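Local coordinates for protein isoflavone reductase (Medicago sativa, PDB 2GAS) that reduces achiral isoflavones to chiral isoflavanones with NADPH, giving the penultimate intermediate on the route to the alfalfa phytoalexin medicarpin, at residues Thr241-Glu245 against Glu246-Lys250. Sequence-based numbering, arbitrary orientation.
Sequences TYVSE and EQVLK
A capping box formed by Ser-244 and Gln-247 opens helix 245-254 directly after strand 239-243. Both of its reciprocal bonds are long: Gln-247 N reaches Ser-244 OG at 3.3 Å, a weak bond, and Ser-244 N reaches Gln-247 OE1 at 3.2 Å. A short bond between the side chains is added to the box, Ser-244 OG to Gln-247 OE1 at 2.6 Å, so one amide oxygen is gripped by two donors of one residue. The backbone N-H comes in 16° from the carbonyl plane, while the hydroxyl approaches at a C=O...OG angle of only 104°, nearer the flank of the oxygen than its end. Two torsions make this possible. At Ser-244, chi1 of 72° sets OG between N and the carbonyl carbon, where it can face Gln-247 N; at Gln-247, CG lies beside its own N, and the chain extended beyond it carries OE1 back to the hydroxyl and to Ser-244 N. The serine hydroxyl thus serves as both donor and acceptor at the N-cap, where the first helical N-H groups lack partners from a preceding turn. Regular helix bonding starts at once, with Val-248 N on Ser-244 O and Leu-249 N on Glu-245 O, the latter at 2.8 Å and nearly straight.

Beside the cap, Val-243 lays CG1 against Gln-247 CB (3.6 Å) and also meets Val-248 CG2 at 4.0 Å, an apolar link between strand end and helix. The strand itself pairs in parallel with strand 175-179, whose Val-177 and Leu-179 touch Val-243 and Val-248 respectively. Farther along, Glu-245 CG packs on Leu-249 CD1 at 3.9 Å, and both side chains touch His-267 of helix 259-271.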
ATOM      1  N   THR A 241      14.889 -15.953 -18.753  1.00 17.37           N
ATOM      2  CA  THR A 241      14.764 -17.305 -18.232  1.00 18.37           C
ATOM      3  C   THR A 241      13.398 -17.377 -17.569  1.00 19.10           C
ATOM      4  O   THR A 241      13.088 -16.548 -16.714  1.00 18.27           O
ATOM      5  CB  THR A 241      15.845 -17.607 -17.179  1.00 19.19           C
ATOM      6  OG1 THR A 241      17.130 -17.628 -17.813  1.00 21.14           O
ATOM      7  CG2 THR A 241      15.595 -18.958 -16.521  1.00 22.92           C
ATOM      8  N   TYR A 242      12.575 -18.339 -17.989  1.00 16.53           N
ATOM      9  CA  TYR A 242      11.241 -18.521 -17.413  1.00 17.62           C
ATOM     10  C   TYR A 242      11.290 -19.760 -16.527  1.00 19.30           C
ATOM     11  O   TYR A 242      11.766 -20.816 -16.945  1.00 19.19           O
ATOM     12  CB  TYR A 242      10.178 -18.696 -18.507  1.00 17.56           C
ATOM     13  CG  TYR A 242      10.032 -17.505 -19.428  1.00 17.38           C
ATOM     14  CD1 TYR A 242      10.918 -17.307 -20.486  1.00 19.16           C
ATOM     15  CD2 TYR A 242       9.018 -16.564 -19.235  1.00 19.96           C
ATOM     16  CE1 TYR A 242      10.797 -16.208 -21.330  1.00 18.60           C
ATOM     17  CE2 TYR A 242       8.892 -15.455 -20.075  1.00 20.24           C
ATOM     18  CZ  TYR A 242       9.783 -15.285 -21.120  1.00 21.48           C
ATOM     19  OH  TYR A 242       9.653 -14.193 -21.957  1.00 24.12           O
ATOM     20  N   VAL A 243      10.801 -19.620 -15.300  1.00 18.49           N
ATOM     21  CA  VAL A 243      10.821 -20.712 -14.333  1.00 20.22           C
ATOM     22  C   VAL A 243       9.409 -21.165 -13.979  1.00 20.92           C
ATOM     23  O   VAL A 243       8.536 -20.347 -13.687  1.00 19.61           O
ATOM     24  CB  VAL A 243      11.560 -20.277 -13.051  1.00 20.93           C
ATOM     25  CG1 VAL A 243      11.577 -21.411 -12.049  1.00 23.78           C
ATOM     26  CG2 VAL A 243      12.985 -19.856 -13.396  1.00 24.27           C
ATOM     27  N   SER A 244       9.196 -22.479 -14.009  1.00 22.19           N
ATOM     28  CA  SER A 244       7.892 -23.073 -13.719  1.00 23.69           C
ATOM     29  C   SER A 244       7.445 -22.858 -12.279  1.00 22.09           C
ATOM     30  O   SER A 244       8.270 -22.743 -11.371  1.00 22.08           O
ATOM     31  CB  SER A 244       7.931 -24.576 -13.999  1.00 24.62           C
ATOM     32  OG  SER A 244       8.697 -25.236 -13.009  1.00 29.48           O
ATOM     33  N   GLU A 245       6.132 -22.818 -12.075  1.00 21.92           N
ATOM     34  CA  GLU A 245       5.585 -22.626 -10.739  1.00 22.38           C
ATOM     35  C   GLU A 245       6.104 -23.684  -9.774  1.00 21.79           C
ATOM     36  O   GLU A 245       6.455 -23.372  -8.644  1.00 20.88           O
ATOM     37  CB  GLU A 245       4.058 -22.681 -10.755  1.00 22.99           C
ATOM     38  CG  GLU A 245       3.461 -22.448  -9.373  1.00 24.61           C
ATOM     39  CD  GLU A 245       1.949 -22.447  -9.360  1.00 27.52           C
ATOM     40  OE1 GLU A 245       1.370 -22.076  -8.317  1.00 26.98           O
ATOM     41  OE2 GLU A 245       1.332 -22.818 -10.380  1.00 29.17           O
ATOM     42  N   GLU A 246       6.147 -24.939 -10.218  1.00 22.61           N
ATOM     43  CA  GLU A 246       6.627 -26.013  -9.356  1.00 25.86           C
ATOM     44  C   GLU A 246       8.024 -25.712  -8.835  1.00 25.01           C
ATOM     45  O   GLU A 246       8.326 -25.951  -7.668  1.00 25.09           O
ATOM     46  CB  GLU A 246       6.659 -27.349 -10.100  1.00 28.23           C
ATOM     47  CG  GLU A 246       5.316 -27.868 -10.573  1.00 32.84           C
ATOM     48  CD  GLU A 246       4.730 -27.045 -11.700  1.00 36.49           C
ATOM     49  OE1 GLU A 246       5.484 -26.681 -12.630  1.00 37.20           O
ATOM     50  OE2 GLU A 246       3.510 -26.773 -11.666  1.00 39.83           O
ATOM     51  N   GLN A 247       8.880 -25.194  -9.711  1.00 24.81           N
ATOM     52  CA  GLN A 247      10.246 -24.873  -9.325  1.00 25.83           C
ATOM     53  C   GLN A 247      10.270 -23.673  -8.374  1.00 25.81           C
ATOM     54  O   GLN A 247      11.078 -23.617  -7.447  1.00 27.39           O
ATOM     55  CB  GLN A 247      11.091 -24.623 -10.584  1.00 27.92           C
ATOM     56  CG  GLN A 247      11.274 -25.898 -11.440  1.00 30.48           C
ATOM     57  CD  GLN A 247      11.842 -25.642 -12.833  1.00 31.91           C
ATOM     58  OE1 GLN A 247      11.238 -24.940 -13.648  1.00 26.48           O
ATOM     59  NE2 GLN A 247      13.005 -26.230 -13.118  1.00 33.50           N
ATOM     60  N   VAL A 248       9.367 -22.723  -8.589  1.00 24.55           N
ATOM     61  CA  VAL A 248       9.296 -21.554  -7.722  1.00 24.28           C
ATOM     62  C   VAL A 248       8.868 -21.968  -6.315  1.00 23.64           C
ATOM     63  O   VAL A 248       9.456 -21.535  -5.326  1.00 24.14           O
ATOM     64  CB  VAL A 248       8.288 -20.517  -8.265  1.00 24.07           C
ATOM     65  CG1 VAL A 248       8.053 -19.419  -7.232  1.00 25.50           C
ATOM     66  CG2 VAL A 248       8.813 -19.921  -9.566  1.00 25.29           C
ATOM     67  N   LEU A 249       7.844 -22.811  -6.228  1.00 23.91           N
ATOM     68  CA  LEU A 249       7.346 -23.276  -4.939  1.00 24.45           C
ATOM     69  C   LEU A 249       8.416 -24.028  -4.152  1.00 26.09           C
ATOM     70  O   LEU A 249       8.523 -23.878  -2.933  1.00 24.97           O
ATOM     71  CB  LEU A 249       6.114 -24.167  -5.140  1.00 23.76           C
ATOM     72  CG  LEU A 249       4.887 -23.475  -5.752  1.00 23.43           C
ATOM     73  CD1 LEU A 249       3.794 -24.500  -6.017  1.00 25.89           C
ATOM     74  CD2 LEU A 249       4.380 -22.398  -4.805  1.00 24.84           C
ATOM     75  N   LYS A 250       9.216 -24.830  -4.848  1.00 26.77           N
ATOM     76  CA  LYS A 250      10.278 -25.578  -4.193  1.00 29.27           C
ATOM     77  C   LYS A 250      11.325 -24.601  -3.661  1.00 29.13           C
ATOM     78  O   LYS A 250      11.851 -24.773  -2.563  1.00 29.53           O
ATOM     79  CB  LYS A 250      10.914 -26.564  -5.181  1.00 30.33           C
ATOM     80  CG  LYS A 250      11.959 -27.481  -4.566  1.00 35.64           C
ATOM     81  CD  LYS A 250      13.355 -26.889  -4.649  1.00 40.35           C
ATOM     82  CE  LYS A 250      13.942 -27.045  -6.044  1.00 42.96           C
ATOM     83  NZ  LYS A 250      14.043 -28.480  -6.443  1.00 45.20           N
TER